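Local coordinates for protein alpha,alpha-trehalose-phosphate synthase (UDP-forming) (Burkholderia xenovorans, PDB 5HXA) that belongs to the trehalose-phosphate synthases, glycosyltransferase family 20 enzymes of the two-domain GT-B fold, at residues V74-R79 / Q115-T120; R86-A91 / I175-E180. All coordinates share one frame; numbering follows the deposited sequence.

Both contacts are made by helix 78-97: its first turn, together with L76 just before it, packs on helix 108-126 in contact 1, and F88, further along, reaches the turn that leads into helix 178-185 in contact 2. Their centres lie 15 Å apart and their nearest atoms about 4 Å apart, without touching, on the same side of the chain's centre. Along the sequence the segments alternate, 74-79, 86-91, 115-120, 175-180. Helix 108-126 ties the two together, since R116 and V117 form one side of contact 1 while Y111 and Y114 of the same helix meet F88 of contact 2. Two 1,2-ethanediol molecules adjoin contact 1, at R79.

Contact 1: V74-R79 / Q115-T120; sequences VGLTKR and QRVNAT. With EDO (1,2-ethanediol), chain J; EDO (1,2-ethanediol), chain B.
The guanidinium groups of R79 and R116 lie flat on one another, their centres 3.7 Å apart and their planes inclined by only 17°. NH2 of R79 sits over the middle of the R116 group, 3.5 Å from its CZ, and NH2 of R116 in turn stands above the centre of the R79 plane. The two like charges come close, with 3.6 Å between R79 NH1 and R116 NH1. Each side chain runs out extended, then bends at chi3, and the two chains cross at about a right angle. A separate apolar touch lies deeper: L76 and V117 meet tip to tip, CD2 of L76 being 4.1 Å from CG1 of V117, and both residues are buried.

R116 NH2 forms a salt bridge with D80 and a hydrogen bond with Q83; the negative charge of D80 probably eases the pairing of the arginines. Round R79 lie two neutral 1,2-ethanediol molecules, probably from the crystallisation liquor. One bonds weakly through its O1 to R79 NE at 3.3 Å and through its O2 to the R79 backbone N; the other places its O2 in the guanidinium plane, 2.7 Å from R79 NH1, but the N-H...O angle of 122° makes this bond weak as well.

T77 is the N-cap of helix 78-97, its OG1 accepting from the backbone N of D80, which fixes the turn that carries R79. The contact joins this strand-to-helix passage to helix 108-126, with Y84 touching both L76 and V117. Strand 69-76 lies second from the edge of the mixed sheet of this GT-B protein, next to strand 62-66, and V74 pairs by backbone hydrogen bonds with G49 and S51.

Contact 2: R86-A91 / I175-E180; sequences RGFSNA and IPPHEE
Apolar packing alone joins the two segments, through the far end of the F88 ring. CZ of F88 lies 4.0 Å from CG of P177 and 4.2 Å from CG2 of I175, so a single ring atom meets both partners. CE1 of F88 lies 4.2 Å from CG of P177. Both aliphatic groups approach the ring at a slant, and the F88 and P177 side chains slide past each other in opposite directions. With CG anti to the backbone N (chi1 -169°), the ring is carried out from helix 78-97 to span the 10.2 Å between the CA atoms of F88 and I175, the nearest pair across the segments. The buried surface is correspondingly small, 82 Å² over both sides.

Aromatic neighbours hold the same ring: Y111 and Y114 of helix 108-126 meet it with their planes inclined to its own. Within the fold, this joins helix 78-97 to the lead-in of helix 178-185, in the part of the GT-B chain built on the mixed sheet, and P176 beside the contact packs on D414 of the second subunit.

Polar bonds shape the I175-P177 side from within. I175 to H178 is a type I beta turn, closed by H178 N to I175 O at 3.0 Å, with P177 at the N-cap position of the following helix. Two donors from one residue grip this carbonyl, for H178 ND1 also bonds to I175 O, at 2.7 Å, and holds the H178 ring against its own turn. The oxygen lies in the imidazole plane, and the N-H...O angle is 147°.

Contact 1: V74-R79 / Q115-T120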
loop_
_atom_site.group_PDB
_atom_site.type_symbol
_atom_site.label_atom_id
_atom_site.label_comp_id
_atom_site.label_asym_id
_atom_site.label_seq_id
_atom_site.Cartn_x
_atom_site.Cartn_y
_atom_site.Cartn_z
ATOM N N VAL A 74 1.701 -3.191 -35.473
ATOM C CA VAL A 74 2.569 -2.056 -35.763
ATOM C C VAL A 74 3.772 -2.095 -34.833
ATOM O O VAL A 74 3.721 -2.637 -33.725
ATOM C CB VAL A 74 1.853 -0.696 -35.612
ATOM C CG1 VAL A 74 0.768 -0.529 -36.648
ATOM C CG2 VAL A 74 1.287 -0.560 -34.223
ATOM N N GLY A 75 4.866 -1.491 -35.296
ATOM C CA GLY A 75 6.011 -1.273 -34.440
ATOM C C GLY A 75 5.942 0.065 -33.716
ATOM O O GLY A 75 5.105 0.920 -33.998
ATOM N N LEU A 76 6.851 0.234 -32.763
ATOM C CA LEU A 76 6.988 1.469 -32.012
ATOM C C LEU A 76 8.431 1.938 -32.093
ATOM O O LEU A 76 9.356 1.123 -32.123
ATOM C CB LEU A 76 6.604 1.284 -30.540
ATOM C CG LEU A 76 5.160 0.924 -30.195
ATOM C CD1 LEU A 76 5.035 0.678 -28.696
ATOM C CD2 LEU A 76 4.220 2.031 -30.633
ATOM N N THR A 77 8.623 3.255 -32.122
ATOM C CA THR A 77 9.977 3.780 -32.011
ATOM C C THR A 77 10.546 3.450 -30.634
ATOM O O THR A 77 9.818 3.099 -29.701
ATOM C CB THR A 77 10.001 5.294 -32.226
ATOM O OG1 THR A 77 9.285 5.933 -31.166
ATOM C CG2 THR A 77 9.362 5.667 -33.561
ATOM N N LYS A 78 11.872 3.562 -30.511
ATOM C CA LYS A 78 12.495 3.340 -29.209
ATOM C C LYS A 78 11.951 4.307 -28.162
ATOM O O LYS A 78 11.714 3.914 -27.014
ATOM C CB LYS A 78 14.018 3.467 -29.301
ATOM C CG LYS A 78 14.698 3.325 -27.938
ATOM C CD LYS A 78 16.214 3.453 -28.008
ATOM C CE LYS A 78 16.815 3.616 -26.611
ATOM N NZ LYS A 78 16.316 2.589 -25.645
ATOM N N ARG A 79 11.748 5.575 -28.537
ATOM C CA ARG A 79 11.218 6.554 -27.590
ATOM C C ARG A 79 9.810 6.184 -27.136
ATOM O O ARG A 79 9.484 6.287 -25.945
ATOM C CB ARG A 79 11.221 7.951 -28.210
ATOM C CG ARG A 79 10.651 9.033 -27.291
ATOM C CD ARG A 79 10.810 10.427 -27.894
ATOM N NE ARG A 79 9.806 10.702 -28.921
ATOM C CZ ARG A 79 8.834 11.604 -28.802
ATOM N NH1 ARG A 79 8.737 12.337 -27.697
ATOM N NH2 ARG A 79 7.966 11.779 -29.794
ATOM N N GLN A 115 0.223 8.391 -23.328
ATOM C CA GLN A 115 -0.962 8.937 -23.986
ATOM C C GLN A 115 -0.772 9.005 -25.498
ATOM O O GLN A 115 -1.695 8.686 -26.261
ATOM C CB GLN A 115 -1.286 10.321 -23.416
ATOM C CG GLN A 115 -1.808 10.305 -21.964
ATOM C CD GLN A 115 -3.242 9.758 -21.855
ATOM O OE1 GLN A 115 -3.919 9.550 -22.867
ATOM N NE2 GLN A 115 -3.705 9.527 -20.623
ATOM N N ARG A 116 0.421 9.406 -25.950
ATOM C CA ARG A 116 0.670 9.527 -27.383
ATOM C C ARG A 116 0.565 8.176 -28.082
ATOM O O ARG A 116 -0.015 8.074 -29.172
ATOM C CB ARG A 116 2.047 10.154 -27.631
ATOM C CG ARG A 116 2.340 10.434 -29.101
ATOM C CD ARG A 116 3.753 11.001 -29.315
ATOM N NE ARG A 116 4.790 10.112 -28.791
ATOM C CZ ARG A 116 5.519 10.356 -27.704
ATOM N NH1 ARG A 116 5.348 11.478 -27.013
ATOM N NH2 ARG A 116 6.432 9.478 -27.311
ATOM N N VAL A 117 1.113 7.124 -27.473
ATOM C CA VAL A 117 1.042 5.807 -28.102
ATOM C C VAL A 117 -0.402 5.317 -28.150
ATOM O O VAL A 117 -0.857 4.790 -29.172
ATOM C CB VAL A 117 1.966 4.816 -27.373
ATOM C CG1 VAL A 117 1.623 3.375 -27.749
ATOM C CG2 VAL A 117 3.419 5.124 -27.703
ATOM N N ASN A 118 -1.147 5.495 -27.057
ATOM C CA ASN A 118 -2.561 5.124 -27.058
ATOM C C ASN A 118 -3.319 5.836 -28.174
ATOM O O ASN A 118 -4.125 5.217 -28.879
ATOM C CB ASN A 118 -3.187 5.439 -25.697
ATOM C CG ASN A 118 -3.134 4.257 -24.734
ATOM O OD1 ASN A 118 -4.062 3.455 -24.687
ATOM N ND2 ASN A 118 -2.056 4.153 -23.956
ATOM N N ALA A 119 -3.053 7.132 -28.366
ATOM C CA ALA A 119 -3.723 7.889 -29.422
ATOM C C ALA A 119 -3.302 7.419 -30.809
ATOM O O ALA A 119 -4.130 7.347 -31.727
ATOM C CB ALA A 119 -3.428 9.380 -29.257
ATOM N N THR A 120 -2.012 7.126 -30.989
ATOM C CA THR A 120 -1.530 6.687 -32.291
ATOM C C THR A 120 -2.147 5.349 -32.671
ATOM O O THR A 120 -2.643 5.175 -33.790
ATOM C CB THR A 120 -0.001 6.601 -32.281
ATOM O OG1 THR A 120 0.544 7.925 -32.259
ATOM C CG2 THR A 120 0.506 5.880 -33.520
HETATM C C1 EDO J . 11.559 8.575 -32.378
HETATM O O1 EDO J . 10.608 9.540 -31.911
HETATM C C2 EDO J . 12.700 8.421 -31.376
HETATM O O2 EDO J . 13.046 7.033 -31.234
HETATM C C1 EDO B . 11.141 14.528 -23.863
HETATM O O1 EDO B . 11.232 13.351 -23.051
HETATM C C2 EDO B . 10.868 14.138 -25.308
HETATM O O2 EDO B . 9.558 13.571 -25.401
#

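Contact 2: R86-A91 / I175-E180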
loop_
_atom_site.group_PDB
_atom_site.type_symbol
_atom_site.label_atom_id
_atom_site.label_comp_id
_atom_site.label_asym_id
_atom_site.label_seq_id
_atom_site.Cartn_x
_atom_site.Cartn_y
_atom_site.Cartn_z
ATOM N N ARG A 86 8.053 0.573 -21.198
ATOM C CA ARG A 86 8.992 0.472 -20.084
ATOM C C ARG A 86 8.694 1.507 -19.013
ATOM O O ARG A 86 8.819 1.224 -17.816
ATOM C CB ARG A 86 10.432 0.637 -20.571
ATOM C CG ARG A 86 10.886 -0.456 -21.509
ATOM C CD ARG A 86 12.318 -0.896 -21.228
ATOM N NE ARG A 86 13.302 0.125 -21.579
ATOM C CZ ARG A 86 14.016 0.814 -20.695
ATOM N NH1 ARG A 86 13.859 0.590 -19.396
ATOM N NH2 ARG A 86 14.893 1.720 -21.111
ATOM N N GLY A 87 8.317 2.717 -19.425
ATOM C CA GLY A 87 8.115 3.818 -18.508
ATOM C C GLY A 87 6.782 3.774 -17.788
ATOM O O GLY A 87 6.678 3.185 -16.707
ATOM N N PHE A 88 5.748 4.389 -18.364
ATOM C CA PHE A 88 4.535 4.592 -17.577
ATOM C C PHE A 88 3.836 3.273 -17.268
ATOM O O PHE A 88 3.407 3.055 -16.131
ATOM C CB PHE A 88 3.576 5.561 -18.265
ATOM C CG PHE A 88 2.450 5.998 -17.365
ATOM C CD1 PHE A 88 2.693 6.882 -16.310
ATOM C CD2 PHE A 88 1.171 5.487 -17.534
ATOM C CE1 PHE A 88 1.668 7.270 -15.457
ATOM C CE2 PHE A 88 0.138 5.874 -16.685
ATOM C CZ PHE A 88 0.387 6.760 -15.646
ATOM N N SER A 89 3.734 2.367 -18.243
ATOM C CA SER A 89 3.049 1.100 -17.993
ATOM C C SER A 89 3.770 0.278 -16.927
ATOM O O SER A 89 3.170 -0.130 -15.925
ATOM C CB SER A 89 2.925 0.287 -19.289
ATOM O OG SER A 89 2.061 0.918 -20.216
ATOM N N ASN A 90 5.061 0.024 -17.124
ATOM C CA ASN A 90 5.748 -0.952 -16.292
ATOM C C ASN A 90 6.499 -0.352 -15.110
ATOM O O ASN A 90 6.735 -1.064 -14.130
ATOM C CB ASN A 90 6.694 -1.784 -17.162
ATOM C CG ASN A 90 5.926 -2.766 -18.022
ATOM O OD1 ASN A 90 4.789 -3.101 -17.698
ATOM N ND2 ASN A 90 6.522 -3.218 -19.109
ATOM N N ALA A 91 6.866 0.927 -15.155
ATOM C CA ALA A 91 7.550 1.539 -14.024
ATOM C C ALA A 91 6.632 2.386 -13.150
ATOM O O ALA A 91 7.046 2.783 -12.057
ATOM C CB ALA A 91 8.733 2.391 -14.511
ATOM N N ILE A 175 -0.640 7.747 -7.869
ATOM C CA ILE A 175 -0.300 7.954 -9.283
ATOM C C ILE A 175 -0.751 9.360 -9.676
ATOM O O ILE A 175 -1.956 9.648 -9.632
ATOM C CB ILE A 175 -0.969 6.899 -10.178
ATOM C CG1 ILE A 175 -0.477 5.490 -9.831
ATOM C CG2 ILE A 175 -0.755 7.225 -11.661
ATOM C CD1 ILE A 175 -1.422 4.399 -10.364
ATOM N N PRO A 176 0.145 10.265 -10.057
ATOM C CA PRO A 176 -0.235 11.686 -10.150
ATOM C C PRO A 176 -1.386 11.935 -11.118
ATOM O O PRO A 176 -2.331 12.646 -10.754
ATOM C CB PRO A 176 1.072 12.375 -10.582
ATOM C CG PRO A 176 2.126 11.521 -9.913
ATOM C CD PRO A 176 1.611 10.096 -10.115
ATOM N N PRO A 177 -1.396 11.357 -12.348
ATOM C CA PRO A 177 -2.568 11.587 -13.221
ATOM C C PRO A 177 -3.733 10.615 -13.030
ATOM O O PRO A 177 -4.495 10.387 -13.978
ATOM C CB PRO A 177 -1.981 11.445 -14.630
ATOM C CG PRO A 177 -0.908 10.399 -14.448
ATOM C CD PRO A 177 -0.299 10.697 -13.091
ATOM N N HIS A 178 -3.908 10.060 -11.825
ATOM C CA HIS A 178 -4.925 9.023 -11.635
ATOM C C HIS A 178 -6.324 9.512 -11.997
ATOM O O HIS A 178 -7.134 8.736 -12.516
ATOM C CB HIS A 178 -4.907 8.509 -10.192
ATOM C CG HIS A 178 -5.294 9.539 -9.178
ATOM N ND1 HIS A 178 -4.396 10.450 -8.663
ATOM C CD2 HIS A 178 -6.481 9.800 -8.579
ATOM C CE1 HIS A 178 -5.016 11.236 -7.798
ATOM N NE2 HIS A 178 -6.282 10.862 -7.731
ATOM N N GLU A 179 -6.641 10.786 -11.736
ATOM C CA GLU A 179 -8.000 11.247 -12.036
ATOM C C GLU A 179 -8.288 11.223 -13.534
ATOM O O GLU A 179 -9.382 10.824 -13.962
ATOM C CB GLU A 179 -8.221 12.644 -11.461
ATOM C CG GLU A 179 -7.990 12.685 -9.975
ATOM C CD GLU A 179 -8.802 13.751 -9.286
ATOM O OE1 GLU A 179 -9.458 13.431 -8.268
ATOM O OE2 GLU A 179 -8.791 14.902 -9.771
ATOM N N GLU A 180 -7.320 11.641 -14.349
ATOM C CA GLU A 180 -7.506 11.618 -15.797
ATOM C C GLU A 180 -7.655 10.187 -16.309
ATOM O O GLU A 180 -8.425 9.923 -17.247
ATOM C CB GLU A 180 -6.314 12.325 -16.457
ATOM C CG GLU A 180 -6.329 12.350 -17.963
ATOM C CD GLU A 180 -5.254 13.268 -18.532
ATOM O OE1 GLU A 180 -4.074 13.145 -18.124
ATOM O OE2 GLU A 180 -5.603 14.120 -19.377
#